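Local coordinates for hypothetical protein, GDSL-like Lipase/Acylhydrolase family protein (Bacteroides uniformis, PDB 4M8K) that is probably a GDSL-family hydrolase, cleaving ester bonds as lipases and acylhydrolases of this group do, although its natural substrate is unknown, at residues Gly84-Tyr92 with Gly119-Pro129; Ile106-Val117 with Leu157-Asn168. One frame throughout, in Å; residues are numbered along the deposited sequence.

Interaction 1: Gly84-Tyr92 with Gly119-Pro129; sequences GSTVCHTGY and GGTNDSWAGAP. With ACT (acetate ion), chain C.
Asn122 and Asp123 both turn CG beside the backbone N and anti to the carbonyl carbon (chi1 -69° and -56°), and from this posture two successive side chains of helix 121-126 reach the backbone of Gly84-Tyr92 for different purposes. The Asp123 carboxylate faces two consecutive amides: OD1 accepts from Val87 N at 2.8 Å and OD2 from Cys88 N at 2.9 Å, each through its syn lone pair. Gripped at both oxygens, the group cannot easily rotate and holds the backbone of Val87 and Cys88 in place, where Thr86 OG1 also donates to Cys88 O.

Asn122 works through its amide. ND2 donates to Ser85 O at 2.9 Å, approaching from above the carbonyl plane, and to OXT of the acetate at 2.7 Å; Gly84 N donates to the same OXT. Ser29 and His205 also bind this ion, which probably came from the crystallisation liquor. Gly120-Asp123 reads Gly-Thr-Asn-Asp, the GxND block of SGNH hydrolases; in that family this asparagine and a glycine backbone N, with the N of the catalytic serine, form the oxyanion hole, and the acetate oxygen is consistent with that role here.

The other end of the amide, Asn122 OD1, receives Tyr92 OH in a bond modelled as very short, 2.5 Å. This OD1 lies at the edge of the Tyr92 ring, near its plane, and the ring is turned 78° from the amide. Ala126 CB sits over one ring face in a CH-pi contact, 3.7 Å from the centroid of Tyr92. Past Ala126 the helix ends in a Schellman motif at Gly127, after which Ala128 CB packs on Cys88 SG at 3.6 Å and Thr90 against CD of the Pro129 ring. A water joins Ser85 O to the backbone N atoms of Gly120 and Asn122.

Interaction 2: Ile106-Val117 with Leu157-Asn168; sequences IHNLGTPDIILV and LKQLYPAARIYN
Tyr161 OH donates to Ile106 O at 2.6 Å, lying in the carbonyl plane, and the hydroxyl is also within bonding distance of a water shared among His107 O, Leu109 N and Gly110 O. One phenol thus ties the residue just past helix 146-160 to the loop leading into strand 114-118. A phenylalanine here would probably take from Ile106 O the hydroxyl it bonds and from the water one of its partners, so the loop is held less firmly.

Four backbone bonds then join the strands in parallel register: Arg165 N to Asp113 O, Ile115 N to Arg165 O, Tyr167 N to Ile115 O at 2.9 Å, and Val117 N to Tyr167 O at 2.8 Å. The axes of strands 114-117 and 165-168 run 16° apart and approach to 4.7 Å. Strand 114-118 is the middle strand of the five-stranded parallel sheet, flanked on its other edge by strand 22-27, and helix 146-160 makes the beta-alpha-beta crossover to strand 165-170, as expected in the alpha/beta/alpha sandwich of this family.

Beneath that helix, Ile115 CD1 meets Tyr161 CD2 at 3.6 Å, the side chains crossing at about a right angle. With chi1 at -175°, Val117 CG2 stands anti to the carbonyl carbon and touches Leu157 CD1 at 3.7 Å, while Leu157 CD2 lies against Ile106. Leu160 CD1 contacts Ile106 CD1 and covers one face of the His107 imidazole in a CH-pi contact, 4.0 Å from its centroid. On the opposite sheet face, the Leu116 and Tyr167 side chains lie side by side, Leu116 CD2 3.8 Å from Tyr167 CB, and Ile114 CG2 nears the Tyr167 ring.

How the interactions relate
From the N terminus, the chain first reaches residues 84-92, in the loop after strand 75-81, and then 106-117, which enters the middle strand of the sheet. That strand leads almost directly into 119-129, where interaction 1 closes its loop by bringing helix 121-126 back onto 84-92. Helix 146-160 follows, and at 157-168 interaction 2 closes the second loop against 106-117. The four segments alternate, so the two loops cross: strand 114-118 lies within the first, and helix 121-126 within the second. Their centres are about 21 Å apart, one joining a loop to helix 121-126 beside the acetate, the other joining neighbouring strands and the crossover helix.

Interaction 1: Gly84-Tyr92 with Gly119-Pro129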
loop_
_atom_site.group_PDB
_atom_site.type_symbol
_atom_site.label_atom_id
_atom_site.label_comp_id
_atom_site.label_asym_id
_atom_site.label_seq_id
_atom_site.Cartn_x
_atom_site.Cartn_y
_atom_site.Cartn_z
ATOM N N GLY A 84 -4.183 -9.164 4.221
ATOM C CA GLY A 84 -4.376 -10.214 3.254
ATOM C C GLY A 84 -4.867 -9.699 1.913
ATOM O O GLY A 84 -4.859 -10.447 0.917
ATOM N N SER A 85 -5.232 -8.420 1.829
ATOM C CA SER A 85 -5.844 -7.925 0.568
ATOM C C SER A 85 -4.815 -7.789 -0.578
ATOM O O SER A 85 -3.645 -7.443 -0.377
ATOM C CB SER A 85 -6.562 -6.574 0.722
ATOM O OG SER A 85 -5.649 -5.538 1.097
ATOM N N THR A 86 -5.280 -8.157 -1.761
ATOM C CA THR A 86 -4.516 -8.188 -2.983
ATOM C C THR A 86 -4.801 -6.987 -3.844
ATOM O O THR A 86 -5.849 -6.369 -3.749
ATOM C CB THR A 86 -4.913 -9.423 -3.834
ATOM O OG1 THR A 86 -6.326 -9.511 -3.854
ATOM C CG2 THR A 86 -4.327 -10.692 -3.257
ATOM N N VAL A 87 -3.875 -6.657 -4.727
ATOM C CA VAL A 87 -4.150 -5.655 -5.726
ATOM C C VAL A 87 -5.213 -6.126 -6.714
ATOM O O VAL A 87 -6.141 -5.381 -7.034
ATOM C CB VAL A 87 -2.875 -5.336 -6.501
ATOM C CG1 VAL A 87 -3.171 -4.477 -7.719
ATOM C CG2 VAL A 87 -1.883 -4.654 -5.570
ATOM N N CYS A 88 -5.049 -7.343 -7.243
ATOM C CA CYS A 88 -5.966 -7.906 -8.202
ATOM C C CYS A 88 -7.122 -8.638 -7.471
ATOM O O CYS A 88 -7.068 -8.831 -6.224
ATOM C CB CYS A 88 -5.249 -8.847 -9.211
ATOM S SG CYS A 88 -4.752 -10.440 -8.544
ATOM N N HIS A 89 -8.123 -9.088 -8.241
ATOM C CA HIS A 89 -9.295 -9.768 -7.639
ATOM C C HIS A 89 -9.065 -11.220 -7.266
ATOM O O HIS A 89 -9.939 -11.830 -6.683
ATOM C CB HIS A 89 -10.483 -9.711 -8.567
ATOM C CG HIS A 89 -10.964 -8.333 -8.877
ATOM N ND1 HIS A 89 -11.164 -7.375 -7.918
ATOM C CD2 HIS A 89 -11.345 -7.777 -10.052
ATOM C CE1 HIS A 89 -11.648 -6.288 -8.476
ATOM N NE2 HIS A 89 -11.789 -6.510 -9.769
ATOM N N THR A 90 -7.918 -11.803 -7.605
ATOM C CA THR A 90 -7.630 -13.176 -7.202
ATOM C C THR A 90 -6.984 -13.227 -5.834
ATOM O O THR A 90 -5.869 -12.752 -5.647
ATOM C CB THR A 90 -6.653 -13.884 -8.174
ATOM O OG1 THR A 90 -7.146 -13.827 -9.521
ATOM C CG2 THR A 90 -6.421 -15.346 -7.745
ATOM N N GLY A 91 -7.650 -13.837 -4.875
ATOM C CA GLY A 91 -7.012 -14.046 -3.571
ATOM C C GLY A 91 -6.343 -15.391 -3.318
ATOM O O GLY A 91 -6.063 -16.158 -4.236
ATOM N N TYR A 92 -6.148 -15.698 -2.043
ATOM C CA TYR A 92 -5.575 -16.955 -1.617
ATOM C C TYR A 92 -6.483 -18.124 -1.955
ATOM O O TYR A 92 -7.701 -18.035 -1.744
ATOM C CB TYR A 92 -5.301 -16.931 -0.091
ATOM C CG TYR A 92 -4.144 -16.026 0.252
ATOM C CD1 TYR A 92 -2.830 -16.488 0.169
ATOM C CD2 TYR A 92 -4.343 -14.688 0.571
ATOM C CE1 TYR A 92 -1.737 -15.648 0.411
ATOM C CE2 TYR A 92 -3.263 -13.858 0.813
ATOM C CZ TYR A 92 -1.964 -14.343 0.763
ATOM O OH TYR A 92 -0.893 -13.503 1.025
ATOM N N GLY A 119 1.096 -2.298 -1.735
ATOM C CA GLY A 119 0.465 -3.587 -2.042
ATOM C C GLY A 119 1.301 -4.473 -2.970
ATOM O O GLY A 119 2.432 -4.105 -3.456
ATOM N N GLY A 120 0.758 -5.664 -3.171
ATOM C CA GLY A 120 1.402 -6.672 -4.000
ATOM C C GLY A 120 1.965 -7.850 -3.280
ATOM O O GLY A 120 2.111 -8.926 -3.867
ATOM N N THR A 121 2.248 -7.694 -1.987
ATOM C CA THR A 121 2.713 -8.859 -1.206
ATOM C C THR A 121 1.744 -10.060 -1.286
ATOM O O THR A 121 2.147 -11.196 -1.504
ATOM C CB THR A 121 2.997 -8.463 0.254
ATOM O OG1 THR A 121 4.051 -7.519 0.289
ATOM C CG2 THR A 121 3.416 -9.689 1.049
ATOM N N ASN A 122 0.462 -9.819 -1.108
ATOM C CA ASN A 122 -0.491 -10.900 -1.157
ATOM C C ASN A 122 -0.670 -11.465 -2.582
ATOM O O ASN A 122 -0.850 -12.676 -2.746
ATOM C CB ASN A 122 -1.815 -10.449 -0.563
ATOM C CG ASN A 122 -1.709 -10.228 0.944
ATOM O OD1 ASN A 122 -1.369 -11.150 1.702
ATOM N ND2 ASN A 122 -1.980 -9.011 1.371
ATOM N N ASP A 123 -0.585 -10.612 -3.597
ATOM C CA ASP A 123 -0.626 -11.118 -4.979
ATOM C C ASP A 123 0.515 -12.103 -5.194
ATOM O O ASP A 123 0.332 -13.177 -5.796
ATOM C CB ASP A 123 -0.565 -9.984 -6.002
ATOM C CG ASP A 123 -1.673 -8.950 -5.785
ATOM O OD1 ASP A 123 -1.589 -8.206 -4.760
ATOM O OD2 ASP A 123 -2.672 -8.902 -6.590
ATOM N N SER A 124 1.693 -11.771 -4.654
ATOM C CA SER A 124 2.866 -12.653 -4.737
ATOM C C SER A 124 2.683 -13.918 -3.925
ATOM O O SER A 124 2.831 -15.019 -4.440
ATOM C CB SER A 124 4.100 -11.906 -4.296
ATOM O OG SER A 124 5.270 -12.627 -4.613
ATOM N N TRP A 125 2.350 -13.770 -2.649
ATOM C CA TRP A 125 2.227 -14.937 -1.798
ATOM C C TRP A 125 1.083 -15.839 -2.203
ATOM O O TRP A 125 1.192 -17.031 -2.042
ATOM C CB TRP A 125 2.001 -14.536 -0.388
ATOM C CG TRP A 125 3.143 -13.877 0.295
ATOM C CD1 TRP A 125 4.412 -13.737 -0.141
ATOM C CD2 TRP A 125 3.112 -13.347 1.628
ATOM N NE1 TRP A 125 5.186 -13.103 0.813
ATOM C CE2 TRP A 125 4.406 -12.855 1.914
ATOM C CE3 TRP A 125 2.103 -13.194 2.581
ATOM C CZ2 TRP A 125 4.713 -12.218 3.127
ATOM C CZ3 TRP A 125 2.406 -12.566 3.803
ATOM C CH2 TRP A 125 3.712 -12.120 4.072
ATOM N N ALA A 126 -0.007 -15.288 -2.742
ATOM C CA ALA A 126 -1.122 -16.147 -3.166
ATOM C C ALA A 126 -0.963 -16.772 -4.547
ATOM O O ALA A 126 -1.753 -17.642 -4.905
ATOM C CB ALA A 126 -2.438 -15.369 -3.116
ATOM N N GLY A 127 0.052 -16.362 -5.306
ATOM C CA GLY A 127 0.274 -16.936 -6.603
ATOM C C GLY A 127 -0.782 -16.514 -7.610
ATOM O O GLY A 127 -1.158 -17.275 -8.469
ATOM N N ALA A 128 -1.249 -15.280 -7.509
ATOM C CA ALA A 128 -2.251 -14.772 -8.425
ATOM C C ALA A 128 -1.643 -14.739 -9.806
ATOM O O ALA A 128 -0.446 -14.530 -9.937
ATOM C CB ALA A 128 -2.737 -13.381 -7.996
ATOM N N PRO A 129 -2.468 -14.993 -10.836
ATOM C CA PRO A 129 -1.964 -14.991 -12.207
ATOM C C PRO A 129 -1.428 -13.640 -12.566
ATOM O O PRO A 129 -1.980 -12.629 -12.124
ATOM C CB PRO A 129 -3.191 -15.342 -13.049
ATOM C CG PRO A 129 -4.383 -15.117 -12.180
ATOM C CD PRO A 129 -3.916 -15.276 -10.775
HETATM C C ACT C . -0.461 -9.214 4.380
HETATM O O ACT C . -0.504 -9.868 5.434
HETATM O OXT ACT C . -1.458 -8.596 4.006
HETATM C CH3 ACT C . 0.785 -9.126 3.550
HETATM O O HOH W 1 -0.903 -6.906 -0.960
HETATM O O HOH W 2 -4.968 -18.149 -5.717
#

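Interaction 2: Ile106-Val117 with Leu157-Asn168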
loop_
_atom_site.group_PDB
_atom_site.type_symbol
_atom_site.label_atom_id
_atom_site.label_comp_id
_atom_site.label_asym_id
_atom_site.label_seq_id
_atom_site.Cartn_x
_atom_site.Cartn_y
_atom_site.Cartn_z
ATOM N N ILE A 106 -10.383 2.276 -4.017
ATOM C CA ILE A 106 -9.769 3.510 -4.499
ATOM C C ILE A 106 -10.602 4.791 -4.339
ATOM O O ILE A 106 -10.023 5.851 -4.363
ATOM C CB ILE A 106 -9.398 3.378 -6.007
ATOM C CG1 ILE A 106 -10.601 2.995 -6.851
ATOM C CG2 ILE A 106 -8.308 2.329 -6.192
ATOM C CD1 ILE A 106 -10.312 3.088 -8.359
ATOM N N HIS A 107 -11.917 4.683 -4.144
ATOM C CA HIS A 107 -12.776 5.844 -3.837
ATOM C C HIS A 107 -12.826 6.242 -2.373
ATOM O O HIS A 107 -13.411 7.283 -2.057
ATOM C CB HIS A 107 -14.234 5.620 -4.295
ATOM C CG HIS A 107 -14.388 5.385 -5.766
ATOM N ND1 HIS A 107 -14.743 6.379 -6.648
ATOM C CD2 HIS A 107 -14.229 4.260 -6.515
ATOM C CE1 HIS A 107 -14.811 5.884 -7.865
ATOM N NE2 HIS A 107 -14.506 4.597 -7.812
ATOM N N ASN A 108 -12.275 5.449 -1.472
ATOM C CA ASN A 108 -12.430 5.741 -0.061
ATOM C C ASN A 108 -11.078 6.031 0.589
ATOM O O ASN A 108 -10.567 5.231 1.376
ATOM C CB ASN A 108 -13.172 4.575 0.603
ATOM C CG ASN A 108 -13.655 4.880 1.980
ATOM O OD1 ASN A 108 -13.831 6.023 2.406
ATOM N ND2 ASN A 108 -13.881 3.806 2.727
ATOM N N LEU A 109 -10.515 7.203 0.249
ATOM C CA LEU A 109 -9.226 7.668 0.753
ATOM C C LEU A 109 -9.250 9.102 1.282
ATOM O O LEU A 109 -8.188 9.703 1.502
ATOM C CB LEU A 109 -8.216 7.584 -0.380
ATOM C CG LEU A 109 -7.950 6.167 -0.922
ATOM C CD1 LEU A 109 -6.970 6.239 -2.078
ATOM C CD2 LEU A 109 -7.387 5.296 0.152
ATOM N N GLY A 110 -10.455 9.663 1.416
ATOM C CA GLY A 110 -10.644 11.042 1.812
ATOM C C GLY A 110 -10.210 12.019 0.734
ATOM O O GLY A 110 -10.372 11.748 -0.460
ATOM N N THR A 111 -9.563 13.105 1.166
ATOM C CA THR A 111 -9.046 14.139 0.251
ATOM C C THR A 111 -7.545 14.318 0.465
ATOM O O THR A 111 -7.099 15.305 0.977
ATOM C CB THR A 111 -9.796 15.501 0.450
ATOM O OG1 THR A 111 -11.200 15.262 0.353
ATOM C CG2 THR A 111 -9.483 16.482 -0.641
ATOM N N PRO A 112 -6.749 13.350 0.025
ATOM C CA PRO A 112 -5.333 13.407 0.254
ATOM C C PRO A 112 -4.602 14.270 -0.738
ATOM O O PRO A 112 -5.059 14.471 -1.868
ATOM C CB PRO A 112 -4.882 11.972 0.048
ATOM C CG PRO A 112 -5.862 11.450 -0.989
ATOM C CD PRO A 112 -7.146 12.152 -0.733
ATOM N N ASP A 113 -3.492 14.823 -0.261
ATOM C CA ASP A 113 -2.471 15.473 -1.119
ATOM C C ASP A 113 -1.418 14.457 -1.552
ATOM O O ASP A 113 -0.784 14.596 -2.621
ATOM C CB ASP A 113 -1.781 16.573 -0.318
ATOM C CG ASP A 113 -2.737 17.562 0.206
ATOM O OD1 ASP A 113 -3.328 18.203 -0.640
ATOM O OD2 ASP A 113 -2.910 17.738 1.443
ATOM N N ILE A 114 -1.205 13.461 -0.678
ATOM C CA ILE A 114 -0.225 12.400 -0.899
ATOM C C ILE A 114 -0.938 11.078 -0.723
ATOM O O ILE A 114 -1.621 10.835 0.308
ATOM C CB ILE A 114 0.996 12.528 0.054
ATOM C CG1 ILE A 114 1.791 13.808 -0.248
ATOM C CG2 ILE A 114 1.937 11.333 -0.095
ATOM C CD1 ILE A 114 2.746 14.194 0.875
ATOM N N ILE A 115 -0.767 10.183 -1.703
ATOM C CA ILE A 115 -1.277 8.808 -1.592
ATOM C C ILE A 115 -0.082 7.828 -1.643
ATOM O O ILE A 115 0.735 7.849 -2.573
ATOM C CB ILE A 115 -2.290 8.466 -2.684
ATOM C CG1 ILE A 115 -3.495 9.405 -2.576
ATOM C CG2 ILE A 115 -2.726 7.011 -2.571
ATOM C CD1 ILE A 115 -4.473 9.294 -3.694
ATOM N N LEU A 116 0.002 6.991 -0.620
ATOM C CA LEU A 116 0.989 5.947 -0.540
ATOM C C LEU A 116 0.319 4.568 -0.744
ATOM O O LEU A 116 -0.457 4.108 0.087
ATOM C CB LEU A 116 1.732 6.033 0.791
ATOM C CG LEU A 116 2.265 7.423 1.156
ATOM C CD1 LEU A 116 2.842 7.359 2.558
ATOM C CD2 LEU A 116 3.302 7.963 0.182
ATOM N N VAL A 117 0.657 3.944 -1.870
ATOM C CA VAL A 117 0.146 2.630 -2.267
ATOM C C VAL A 117 1.188 1.612 -1.861
ATOM O O VAL A 117 2.350 1.723 -2.279
ATOM C CB VAL A 117 -0.110 2.535 -3.796
ATOM C CG1 VAL A 117 -0.755 1.205 -4.138
ATOM C CG2 VAL A 117 -0.998 3.667 -4.258
ATOM N N LEU A 157 -6.317 5.756 -9.903
ATOM C CA LEU A 157 -5.889 6.723 -8.902
ATOM C C LEU A 157 -5.515 8.073 -9.523
ATOM O O LEU A 157 -5.871 9.140 -8.985
ATOM C CB LEU A 157 -4.718 6.209 -8.112
ATOM C CG LEU A 157 -5.112 5.136 -7.116
ATOM C CD1 LEU A 157 -3.838 4.562 -6.488
ATOM C CD2 LEU A 157 -6.086 5.688 -6.094
ATOM N N LYS A 158 -4.801 8.047 -10.645
ATOM C CA LYS A 158 -4.412 9.286 -11.326
ATOM C C LYS A 158 -5.638 10.079 -11.828
ATOM O O LYS A 158 -5.632 11.291 -11.769
ATOM C CB LYS A 158 -3.439 9.020 -12.478
ATOM C CG LYS A 158 -2.021 8.763 -12.000
ATOM C CD LYS A 158 -1.103 8.222 -13.081
ATOM C CE LYS A 158 -0.857 9.197 -14.206
ATOM N NZ LYS A 158 -0.259 10.423 -13.686
ATOM N N GLN A 159 -6.689 9.403 -12.269
ATOM C CA GLN A 159 -7.907 10.086 -12.710
ATOM C C GLN A 159 -8.726 10.619 -11.526
ATOM O O GLN A 159 -9.190 11.774 -11.551
ATOM C CB GLN A 159 -8.733 9.156 -13.606
ATOM C CG GLN A 159 -10.038 9.780 -14.023
ATOM C CD GLN A 159 -10.690 9.054 -15.183
ATOM O OE1 GLN A 159 -11.689 8.350 -15.008
ATOM N NE2 GLN A 159 -10.099 9.188 -16.360
ATOM N N LEU A 160 -8.913 9.796 -10.482
ATOM C CA LEU A 160 -9.667 10.229 -9.303
ATOM C C LEU A 160 -8.971 11.356 -8.503
ATOM O O LEU A 160 -9.665 12.213 -7.916
ATOM C CB LEU A 160 -9.962 9.053 -8.375
ATOM C CG LEU A 160 -10.898 7.998 -8.993
ATOM C CD1 LEU A 160 -10.991 6.817 -8.079
ATOM C CD2 LEU A 160 -12.275 8.571 -9.236
ATOM N N TYR A 161 -7.638 11.313 -8.404
ATOM C CA TYR A 161 -6.878 12.287 -7.575
ATOM C C TYR A 161 -5.819 13.022 -8.398
ATOM O O TYR A 161 -4.610 12.795 -8.221
ATOM C CB TYR A 161 -6.252 11.543 -6.388
ATOM C CG TYR A 161 -7.267 10.694 -5.654
ATOM C CD1 TYR A 161 -8.204 11.279 -4.847
ATOM C CD2 TYR A 161 -7.328 9.324 -5.838
ATOM C CE1 TYR A 161 -9.146 10.528 -4.199
ATOM C CE2 TYR A 161 -8.286 8.536 -5.208
ATOM C CZ TYR A 161 -9.193 9.140 -4.385
ATOM O OH TYR A 161 -10.170 8.412 -3.758
ATOM N N PRO A 162 -6.266 13.869 -9.365
ATOM C CA PRO A 162 -5.317 14.429 -10.326
ATOM C C PRO A 162 -4.362 15.453 -9.745
ATOM O O PRO A 162 -3.358 15.785 -10.398
ATOM C CB PRO A 162 -6.226 15.097 -11.400
ATOM C CG PRO A 162 -7.499 15.373 -10.690
ATOM C CD PRO A 162 -7.652 14.246 -9.684
ATOM N N ALA A 163 -4.702 15.978 -8.570
ATOM C CA ALA A 163 -3.845 16.889 -7.875
ATOM C C ALA A 163 -2.983 16.210 -6.827
ATOM O O ALA A 163 -2.161 16.879 -6.267
ATOM C CB ALA A 163 -4.681 17.993 -7.216
ATOM N N ALA A 164 -3.123 14.902 -6.570
ATOM C CA ALA A 164 -2.367 14.271 -5.494
ATOM C C ALA A 164 -1.023 13.795 -6.011
ATOM O O ALA A 164 -0.877 13.554 -7.187
ATOM C CB ALA A 164 -3.137 13.102 -4.906
ATOM N N ARG A 165 -0.049 13.665 -5.124
ATOM C CA ARG A 165 1.182 12.946 -5.430
ATOM C C ARG A 165 1.033 11.512 -4.959
ATOM O O ARG A 165 0.666 11.246 -3.833
ATOM C CB ARG A 165 2.422 13.624 -4.781
ATOM C CG ARG A 165 2.872 14.919 -5.440
ATOM C CD ARG A 165 3.330 14.749 -6.913
ATOM N NE ARG A 165 4.200 13.578 -7.162
ATOM C CZ ARG A 165 5.515 13.517 -6.919
ATOM N NH1 ARG A 165 6.160 14.556 -6.406
ATOM N NH2 ARG A 165 6.204 12.396 -7.180
ATOM N N ILE A 166 1.276 10.575 -5.859
ATOM C CA ILE A 166 1.074 9.167 -5.612
ATOM C C ILE A 166 2.421 8.479 -5.682
ATOM O O ILE A 166 3.190 8.715 -6.626
ATOM C CB ILE A 166 0.157 8.549 -6.663
ATOM C CG1 ILE A 166 -1.171 9.312 -6.730
ATOM C CG2 ILE A 166 -0.022 7.057 -6.404
ATOM C CD1 ILE A 166 -2.016 8.971 -7.943
ATOM N N TYR A 167 2.721 7.725 -4.635
ATOM C CA TYR A 167 3.929 6.933 -4.496
ATOM C C TYR A 167 3.584 5.482 -4.289
ATOM O O TYR A 167 2.662 5.150 -3.494
ATOM C CB TYR A 167 4.735 7.417 -3.286
ATOM C CG TYR A 167 5.253 8.824 -3.415
ATOM C CD1 TYR A 167 4.483 9.893 -3.035
ATOM C CD2 TYR A 167 6.531 9.073 -3.889
ATOM C CE1 TYR A 167 4.956 11.193 -3.138
ATOM C CE2 TYR A 167 7.005 10.371 -4.037
ATOM C CZ TYR A 167 6.214 11.429 -3.671
ATOM O OH TYR A 167 6.690 12.714 -3.777
ATOM N N ASN A 168 4.236 4.611 -5.043
ATOM C CA ASN A 168 4.115 3.197 -4.852
ATOM C C ASN A 168 5.255 2.686 -3.950
ATOM O O ASN A 168 6.402 3.156 -4.040
ATOM C CB ASN A 168 4.187 2.441 -6.155
ATOM C CG ASN A 168 3.741 0.982 -5.998
ATOM O OD1 ASN A 168 2.561 0.703 -5.673
ATOM N ND2 ASN A 168 4.635 0.059 -6.250
HETATM O O HOH W 3 -11.235 9.376 -1.537
HETATM O O HOH W 4 -0.014 17.035 -3.701
#